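Side-chain contacts in 2-Cys peroxiredoxin (Plasmodium yoelii, PDB 2H01), which probably reduces hydrogen peroxide and organic hydroperoxides to water and alcohols as a thiol-specific, thioredoxin-dependent peroxidase: residues K10-F15 / F20-L25; V34-Y39 / T98-I103. One frame throughout, in Å; residues are numbered along the deposited sequence.

Contact 1: residues K10-F15 / F20-L25; sequences KAEAVF and FGEVSL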
ATOM      1  N   LYS A  10       7.122 -12.039   3.246  1.00 28.62           N
ATOM      2  CA  LYS A  10       6.108 -13.036   3.502  1.00 29.42           C
ATOM      3  C   LYS A  10       5.457 -12.736   4.845  1.00 29.35           C
ATOM      4  O   LYS A  10       6.037 -12.978   5.883  1.00 30.05           O
ATOM      5  CB  LYS A  10       6.741 -14.423   3.538  1.00 29.39           C
ATOM      6  CG  LYS A  10       5.798 -15.524   3.124  1.00 32.29           C
ATOM      7  CD  LYS A  10       5.946 -16.778   3.945  1.00 34.67           C
ATOM      8  CE  LYS A  10       7.379 -17.257   3.985  1.00 36.80           C
ATOM      9  NZ  LYS A  10       7.684 -18.297   2.971  1.00 38.12           N
ATOM     10  N   ALA A  11       4.257 -12.188   4.822  1.00 28.89           N
ATOM     11  CA  ALA A  11       3.608 -11.793   6.076  1.00 29.47           C
ATOM     12  C   ALA A  11       2.254 -12.415   6.377  1.00 29.51           C
ATOM     13  O   ALA A  11       1.536 -12.831   5.470  1.00 28.98           O
ATOM     14  CB  ALA A  11       3.477 -10.268   6.129  1.00 29.39           C
ATOM     15  N   GLU A  12       1.923 -12.483   7.665  1.00 30.93           N
ATOM     16  CA  GLU A  12       0.633 -13.002   8.107  1.00 33.39           C
ATOM     17  C   GLU A  12      -0.347 -11.917   7.668  1.00 33.04           C
ATOM     18  O   GLU A  12       0.036 -10.752   7.550  1.00 33.33           O
ATOM     19  CB  GLU A  12       0.579 -13.156   9.636  1.00 34.99           C
ATOM     20  CG  GLU A  12       1.452 -14.268  10.226  1.00 38.34           C
ATOM     21  CD  GLU A  12       1.117 -15.652   9.675  1.00 40.78           C
ATOM     22  OE1 GLU A  12       1.399 -15.901   8.484  1.00 41.99           O
ATOM     23  OE2 GLU A  12       0.569 -16.491  10.427  1.00 41.51           O
ATOM     24  N   ALA A  13      -1.601 -12.281   7.442  1.00 31.87           N
ATOM     25  CA  ALA A  13      -2.561 -11.294   6.979  1.00 32.67           C
ATOM     26  C   ALA A  13      -4.001 -11.555   7.374  1.00 32.59           C
ATOM     27  O   ALA A  13      -4.403 -12.692   7.615  1.00 32.46           O
ATOM     28  CB  ALA A  13      -2.474 -11.174   5.460  1.00 32.72           C
ATOM     29  N   VAL A  14      -4.722 -10.465   7.576  1.00 31.64           N
ATOM     30  CA  VAL A  14      -6.155 -10.495   7.687  1.00 31.60           C
ATOM     31  C   VAL A  14      -6.800  -9.996   6.430  1.00 31.34           C
ATOM     32  O   VAL A  14      -6.590  -8.862   6.019  1.00 31.35           O
ATOM     33  CB  VAL A  14      -6.649  -9.621   8.788  1.00 31.90           C
ATOM     34  CG1 VAL A  14      -8.090  -9.922   9.063  1.00 31.52           C
ATOM     35  CG2 VAL A  14      -5.814  -9.790   9.992  1.00 33.67           C
ATOM     36  N   PHE A  15      -7.609 -10.848   5.831  1.00 32.35           N
ATOM     37  CA  PHE A  15      -8.289 -10.469   4.597  1.00 33.00           C
ATOM     38  C   PHE A  15      -9.592  -9.712   4.835  1.00 34.40           C
ATOM     39  O   PHE A  15     -10.008  -9.509   5.975  1.00 35.28           O
ATOM     40  CB  PHE A  15      -8.560 -11.724   3.762  1.00 32.35           C
ATOM     41  CG  PHE A  15      -7.314 -12.477   3.372  1.00 31.38           C
ATOM     42  CD1 PHE A  15      -6.336 -11.874   2.585  1.00 32.18           C
ATOM     43  CD2 PHE A  15      -7.124 -13.794   3.778  1.00 31.90           C
ATOM     44  CE1 PHE A  15      -5.187 -12.574   2.202  1.00 32.45           C
ATOM     45  CE2 PHE A  15      -5.975 -14.503   3.401  1.00 31.25           C
ATOM     46  CZ  PHE A  15      -5.007 -13.892   2.610  1.00 31.06           C
ATOM     47  N   PHE A  20      -7.697 -15.324   8.329  1.00 33.68           N
ATOM     48  CA  PHE A  20      -6.260 -15.111   8.454  1.00 30.94           C
ATOM     49  C   PHE A  20      -5.627 -15.816   7.291  1.00 29.49           C
ATOM     50  O   PHE A  20      -6.252 -16.678   6.668  1.00 29.07           O
ATOM     51  CB  PHE A  20      -5.694 -15.700   9.745  1.00 30.69           C
ATOM     52  CG  PHE A  20      -6.036 -14.914  10.973  1.00 31.13           C
ATOM     53  CD1 PHE A  20      -6.192 -13.532  10.909  1.00 31.91           C
ATOM     54  CD2 PHE A  20      -6.172 -15.551  12.203  1.00 31.25           C
ATOM     55  CE1 PHE A  20      -6.481 -12.796  12.056  1.00 33.24           C
ATOM     56  CE2 PHE A  20      -6.459 -14.823  13.354  1.00 31.95           C
ATOM     57  CZ  PHE A  20      -6.614 -13.449  13.284  1.00 32.06           C
ATOM     58  N   GLY A  21      -4.389 -15.451   6.993  1.00 29.64           N
ATOM     59  CA  GLY A  21      -3.691 -16.082   5.894  1.00 29.34           C
ATOM     60  C   GLY A  21      -2.311 -15.494   5.727  1.00 30.62           C
ATOM     61  O   GLY A  21      -1.908 -14.621   6.488  1.00 30.42           O
ATOM     62  N   GLU A  22      -1.589 -15.977   4.725  1.00 31.32           N
ATOM     63  CA  GLU A  22      -0.252 -15.496   4.453  1.00 33.63           C
ATOM     64  C   GLU A  22      -0.218 -14.793   3.106  1.00 33.20           C
ATOM     65  O   GLU A  22      -0.924 -15.173   2.175  1.00 34.18           O
ATOM     66  CB  GLU A  22       0.723 -16.665   4.456  1.00 36.40           C
ATOM     67  CG  GLU A  22       2.163 -16.279   4.177  1.00 44.08           C
ATOM     68  CD  GLU A  22       3.088 -17.479   4.226  1.00 49.13           C
ATOM     69  OE1 GLU A  22       2.839 -18.448   3.470  1.00 50.86           O
ATOM     70  OE2 GLU A  22       4.054 -17.453   5.021  1.00 51.26           O
ATOM     71  N   VAL A  23       0.546 -13.713   3.026  1.00 32.73           N
ATOM     72  CA  VAL A  23       0.752 -13.012   1.775  1.00 32.19           C
ATOM     73  C   VAL A  23       2.210 -12.706   1.486  1.00 32.65           C
ATOM     74  O   VAL A  23       2.952 -12.263   2.348  1.00 32.93           O
ATOM     75  CB  VAL A  23      -0.015 -11.690   1.703  1.00 33.48           C
ATOM     76  CG1 VAL A  23       0.396 -10.927   0.453  1.00 33.51           C
ATOM     77  CG2 VAL A  23      -1.482 -11.924   1.706  1.00 33.66           C
ATOM     78  N   SER A  24       2.596 -12.908   0.240  1.00 31.91           N
ATOM     79  CA  SER A  24       3.952 -12.608  -0.203  1.00 29.93           C
ATOM     80  C   SER A  24       3.814 -11.585  -1.318  1.00 28.68           C
ATOM     81  O   SER A  24       2.862 -11.619  -2.088  1.00 28.07           O
ATOM     82  CB  SER A  24       4.649 -13.864  -0.751  1.00 31.99           C
ATOM     83  OG  SER A  24       4.850 -14.854   0.249  1.00 35.03           O
ATOM     84  N   LEU A  25       4.759 -10.668  -1.404  1.00 27.55           N
ATOM     85  CA  LEU A  25       4.686  -9.664  -2.440  1.00 25.74           C
ATOM     86  C   LEU A  25       4.654 -10.351  -3.798  1.00 26.05           C
ATOM     87  O   LEU A  25       3.884  -9.972  -4.683  1.00 27.84           O
ATOM     88  CB  LEU A  25       5.892  -8.737  -2.351  1.00 22.82           C
ATOM     89  CG  LEU A  25       5.807  -7.514  -3.251  1.00 18.60           C
ATOM     90  CD1 LEU A  25       4.482  -6.824  -3.027  1.00 20.28           C
ATOM     91  CD2 LEU A  25       6.948  -6.575  -2.955  1.00 16.95           C
TER
HETATM   92  O   HOH W   1      -2.032 -16.523   8.990  1.00 39.39           O
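F15 and V23 meet on one face of an antiparallel beta hairpin, with A13 beside them. The F15 ring reaches back to the partner strand because CG stands anti to the carbonyl carbon (chi1 -60°). Its CE1 comes within 3.8 Å of V23 CG2, and its CE2 lies 3.7 Å from G21 CA, both at an oblique angle to the ring, so the phenyl group is set beside the G21 backbone, where there is no side chain, while E22 O lies at the ring edge near its plane. V23 turns the same methyl, CG2, to A13 CB at 4.0 Å.

V14 and F20 pair on the other face as a non-hydrogen-bonded couple. Their side chains run side by side in the same direction, and V14 CG2 meets F20 CE1 at the ring edge, in the ring plane, at 3.7 Å. K76 makes a cation-pi contact with the F20 ring, and F77 of the same helix, 76-83, meets it edge-to-face.

The backbone ladder fixes this register. A11 N donates to V23 O and V23 N to A11 O, the latter at 2.8 Å with an N-H...O angle of 170°. Around G21 the bonds are more bent: A13 N donates to G21 O at 131°, though that pair is unusually short and its detail less sure, and the return bond from G21 N to A13 O is weak. A water bridges E12 OE2 and G21 O through two weak bonds, while E12 OE2 also forms a salt bridge with K76.

The A13/V23 face is apolar, whereas the V14/F20 face also carries K10, E12 and E22; K76 would probably stabilise the charged E12 carboxylate. Strand 10-14 also pairs with 98-101, so main-chain bonds add this N-terminal hairpin to the thioredoxin-like sheet, and aromatic and ionic contacts tie it to helix 76-83.

Contact 2: residues V34-Y39 / T98-I103; sequences VLLYFY and TLISDI
L99 and Y37 meet although their strands are not neighbours in the sheet: their CA atoms, the nearest pair between the segments, are 9.6 Å apart. Strand 66-72 runs between 34-38 and 98-101, parallel to both, so side chains must make this contact by reaching over it.

Following 98-103 in order, T98 directs its CB away from the other segment and its side chain touches F15 and L69 instead. L99 comes next and carries one side of the contact. With CG anti to the carbonyl carbon (chi1 -64°), its two methyls serve different tyrosines: CD2 lies 3.7 Å from Y37 OH, and CD1 is 4.3 Å from Y39 OH. Y37 and L99 approach at a slant, the methyl meeting the hydroxyl end of the phenol. Y37 holds its ring between the backbone N and the carbonyl carbon (chi1 69°), and I51 and L54 of helix 49-56 also touch it.

I100, the following residue, works on the opposite face of the sheet. Its CD1 meets L36 CD1 at 4.2 Å, a purely apolar methyl contact. S101 turns to other partners, its OG bonding to D74 O. At D102 the chain leaves the strand, and the carboxylate accepts from the backbone nitrogens of I107 and A108 at the start of helix 106-110.

The polar end of Y39 is satisfied by D42, and its side chain lies about 11 Å from that of C47, the predicted peroxidatic cysteine. All five touching residues are buried, and hydrogen bonds are absent between these segments. The chemistry therefore implies van der Waals packing over strand 66-72 in the thioredoxin-like core, methyl on methyl for L36 and I100, methyl beside phenol hydroxyl for L99, with the tyrosines also touching the helix that follows C47.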
ATOM      1  N   VAL A  34       0.457  -3.454  -7.232  1.00 19.99           N
ATOM      2  CA  VAL A  34       0.242  -3.430  -5.789  1.00 19.30           C
ATOM      3  C   VAL A  34       0.438  -2.050  -5.188  1.00 18.80           C
ATOM      4  O   VAL A  34       1.408  -1.375  -5.505  1.00 19.30           O
ATOM      5  CB  VAL A  34       1.209  -4.392  -5.052  1.00 18.95           C
ATOM      6  CG1 VAL A  34       0.949  -4.339  -3.539  1.00 17.10           C
ATOM      7  CG2 VAL A  34       1.040  -5.817  -5.578  1.00 16.98           C
ATOM      8  N   LEU A  35      -0.503  -1.632  -4.342  1.00 18.07           N
ATOM      9  CA  LEU A  35      -0.375  -0.357  -3.645  1.00 17.48           C
ATOM     10  C   LEU A  35      -0.157  -0.747  -2.185  1.00 18.38           C
ATOM     11  O   LEU A  35      -1.106  -1.090  -1.470  1.00 19.59           O
ATOM     12  CB  LEU A  35      -1.636   0.511  -3.771  1.00 15.42           C
ATOM     13  CG  LEU A  35      -1.565   2.020  -3.415  1.00 14.34           C
ATOM     14  CD1 LEU A  35      -1.446   2.245  -1.924  1.00 14.57           C
ATOM     15  CD2 LEU A  35      -0.394   2.652  -4.121  1.00 14.29           C
ATOM     16  N   LEU A  36       1.101  -0.733  -1.763  1.00 17.68           N
ATOM     17  CA  LEU A  36       1.461  -1.063  -0.390  1.00 17.03           C
ATOM     18  C   LEU A  36       1.568   0.244   0.381  1.00 18.42           C
ATOM     19  O   LEU A  36       2.291   1.154  -0.038  1.00 19.69           O
ATOM     20  CB  LEU A  36       2.816  -1.781  -0.344  1.00 14.46           C
ATOM     21  CG  LEU A  36       3.369  -2.022   1.076  1.00 15.51           C
ATOM     22  CD1 LEU A  36       2.513  -3.063   1.790  1.00 15.46           C
ATOM     23  CD2 LEU A  36       4.824  -2.484   1.020  1.00 14.29           C
ATOM     24  N   TYR A  37       0.854   0.348   1.502  1.00 17.78           N
ATOM     25  CA  TYR A  37       0.911   1.563   2.304  1.00 17.92           C
ATOM     26  C   TYR A  37       1.183   1.253   3.767  1.00 19.08           C
ATOM     27  O   TYR A  37       0.809   0.192   4.265  1.00 19.08           O
ATOM     28  CB  TYR A  37      -0.387   2.382   2.165  1.00 17.16           C
ATOM     29  CG  TYR A  37      -1.628   1.768   2.794  1.00 15.58           C
ATOM     30  CD1 TYR A  37      -2.448   0.903   2.074  1.00 16.13           C
ATOM     31  CD2 TYR A  37      -1.988   2.076   4.104  1.00 14.49           C
ATOM     32  CE1 TYR A  37      -3.609   0.360   2.635  1.00 16.06           C
ATOM     33  CE2 TYR A  37      -3.139   1.534   4.686  1.00 14.96           C
ATOM     34  CZ  TYR A  37      -3.945   0.681   3.942  1.00 16.50           C
ATOM     35  OH  TYR A  37      -5.086   0.170   4.508  1.00 16.19           O
ATOM     36  N   PHE A  38       1.843   2.183   4.451  1.00 19.79           N
ATOM     37  CA  PHE A  38       2.185   2.007   5.859  1.00 21.04           C
ATOM     38  C   PHE A  38       1.548   3.024   6.798  1.00 21.55           C
ATOM     39  O   PHE A  38       1.378   4.191   6.460  1.00 22.85           O
ATOM     40  CB  PHE A  38       3.706   2.105   6.077  1.00 19.95           C
ATOM     41  CG  PHE A  38       4.495   0.988   5.466  1.00 19.90           C
ATOM     42  CD1 PHE A  38       4.874   1.033   4.130  1.00 21.88           C
ATOM     43  CD2 PHE A  38       4.866  -0.115   6.232  1.00 21.11           C
ATOM     44  CE1 PHE A  38       5.619  -0.011   3.554  1.00 22.81           C
ATOM     45  CE2 PHE A  38       5.608  -1.166   5.672  1.00 23.21           C
ATOM     46  CZ  PHE A  38       5.985  -1.109   4.326  1.00 23.91           C
ATOM     47  N   TYR A  39       1.189   2.571   7.988  1.00 21.59           N
ATOM     48  CA  TYR A  39       0.661   3.471   9.001  1.00 20.82           C
ATOM     49  C   TYR A  39       1.315   3.003  10.307  1.00 20.09           C
ATOM     50  O   TYR A  39       1.701   1.846  10.435  1.00 19.16           O
ATOM     51  CB  TYR A  39      -0.871   3.436   9.061  1.00 21.46           C
ATOM     52  CG  TYR A  39      -1.493   2.095   9.357  1.00 23.77           C
ATOM     53  CD1 TYR A  39      -1.659   1.143   8.351  1.00 22.89           C
ATOM     54  CD2 TYR A  39      -1.929   1.777  10.653  1.00 24.18           C
ATOM     55  CE1 TYR A  39      -2.241  -0.086   8.620  1.00 22.04           C
ATOM     56  CE2 TYR A  39      -2.508   0.548  10.935  1.00 22.46           C
ATOM     57  CZ  TYR A  39      -2.662  -0.376   9.914  1.00 22.26           C
ATOM     58  OH  TYR A  39      -3.233  -1.589  10.182  1.00 21.89           O
ATOM     59  N   THR A  98      -7.025  -6.334   2.152  1.00 29.04           N
ATOM     60  CA  THR A  98      -6.166  -6.944   3.156  1.00 28.99           C
ATOM     61  C   THR A  98      -5.181  -6.064   3.919  1.00 27.66           C
ATOM     62  O   THR A  98      -4.638  -5.096   3.397  1.00 27.39           O
ATOM     63  CB  THR A  98      -5.402  -8.181   2.563  1.00 30.63           C
ATOM     64  OG1 THR A  98      -4.031  -8.164   2.987  1.00 31.68           O
ATOM     65  CG2 THR A  98      -5.486  -8.209   1.057  1.00 30.64           C
ATOM     66  N   LEU A  99      -4.994  -6.403   5.190  1.00 27.60           N
ATOM     67  CA  LEU A  99      -4.055  -5.705   6.058  1.00 28.33           C
ATOM     68  C   LEU A  99      -2.976  -6.733   6.410  1.00 28.80           C
ATOM     69  O   LEU A  99      -3.290  -7.852   6.816  1.00 29.75           O
ATOM     70  CB  LEU A  99      -4.758  -5.221   7.331  1.00 27.56           C
ATOM     71  CG  LEU A  99      -5.866  -4.165   7.181  1.00 28.36           C
ATOM     72  CD1 LEU A  99      -6.454  -3.839   8.551  1.00 27.23           C
ATOM     73  CD2 LEU A  99      -5.301  -2.902   6.545  1.00 27.83           C
ATOM     74  N   ILE A 100      -1.847  -6.485   6.441  1.00 20.00           N
ATOM     75  CA  ILE A 100      -0.815  -7.454   6.789  1.00 20.00           C
ATOM     76  C   ILE A 100      -0.073  -7.040   8.055  1.00 20.00           C
ATOM     77  O   ILE A 100      -0.048  -5.846   8.409  1.00 27.65           O
ATOM     78  CB  ILE A 100       0.180  -7.625   5.625  1.00 20.00           C
ATOM     79  CG1 ILE A 100       0.846  -6.288   5.292  1.00 20.00           C
ATOM     80  CG2 ILE A 100      -0.523  -8.193   4.401  1.00 20.00           C
ATOM     81  CD1 ILE A 100       2.005  -6.407   4.326  1.00 20.00           C
ATOM     82  N   SER A 101       0.594  -7.940   8.543  1.00 27.91           N
ATOM     83  CA  SER A 101       1.175  -7.733   9.856  1.00 28.93           C
ATOM     84  C   SER A 101       2.682  -7.820   9.816  1.00 29.38           C
ATOM     85  O   SER A 101       3.233  -8.881   9.522  1.00 30.50           O
ATOM     86  CB  SER A 101       0.622  -8.773  10.836  1.00 29.70           C
ATOM     87  OG  SER A 101       1.310  -8.742  12.079  1.00 33.25           O
ATOM     88  N   ASP A 102       3.317  -6.699  10.146  1.00 30.12           N
ATOM     89  CA  ASP A 102       4.767  -6.554  10.165  1.00 29.55           C
ATOM     90  C   ASP A 102       5.362  -6.681  11.571  1.00 30.03           C
ATOM     91  O   ASP A 102       5.984  -5.760  12.070  1.00 29.18           O
ATOM     92  CB  ASP A 102       5.181  -5.226   9.525  1.00 31.22           C
ATOM     93  CG  ASP A 102       6.671  -5.132   9.272  1.00 33.41           C
ATOM     94  OD1 ASP A 102       7.330  -6.176   9.172  1.00 33.58           O
ATOM     95  OD2 ASP A 102       7.271  -4.055   9.172  1.00 33.86           O
ATOM     96  N   ILE A 103       5.178  -7.840  12.187  1.00 20.00           N
ATOM     97  CA  ILE A 103       5.401  -7.998  13.613  1.00 20.00           C
ATOM     98  C   ILE A 103       6.859  -8.116  14.017  1.00 20.00           C
ATOM     99  O   ILE A 103       7.198  -7.883  15.158  1.00 31.59           O
ATOM    100  CB  ILE A 103       4.601  -9.168  14.191  1.00 20.00           C
ATOM    101  CG1 ILE A 103       5.012  -9.406  15.631  1.00 20.00           C
ATOM    102  CG2 ILE A 103       4.843 -10.421  13.408  1.00 20.00           C
ATOM    103  CD1 ILE A 103       3.870  -9.532  16.551  1.00 20.00           C
TER

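Contact 1 is a partly buried hairpin, its centre about 13 Å from the centre of the chain, whereas contact 2 is fully buried, its centre about 6 Å from the same point. They belong to one sheet: strand 10-14 is the antiparallel neighbour of 98-101, with E12 O to S101 N and V14 O to L99 N each 3.0 Å apart, probable hydrogen bonds. A11 CB also packs on S101 O. Chemistry follows position. Directly adjacent strands in contact 1 share a backbone ladder, with charged groups and water at the periphery; contact 2 spans an intervening strand and relies on side-chain packing. Its buried area, 181 Å² against 535 Å², reflects that separation.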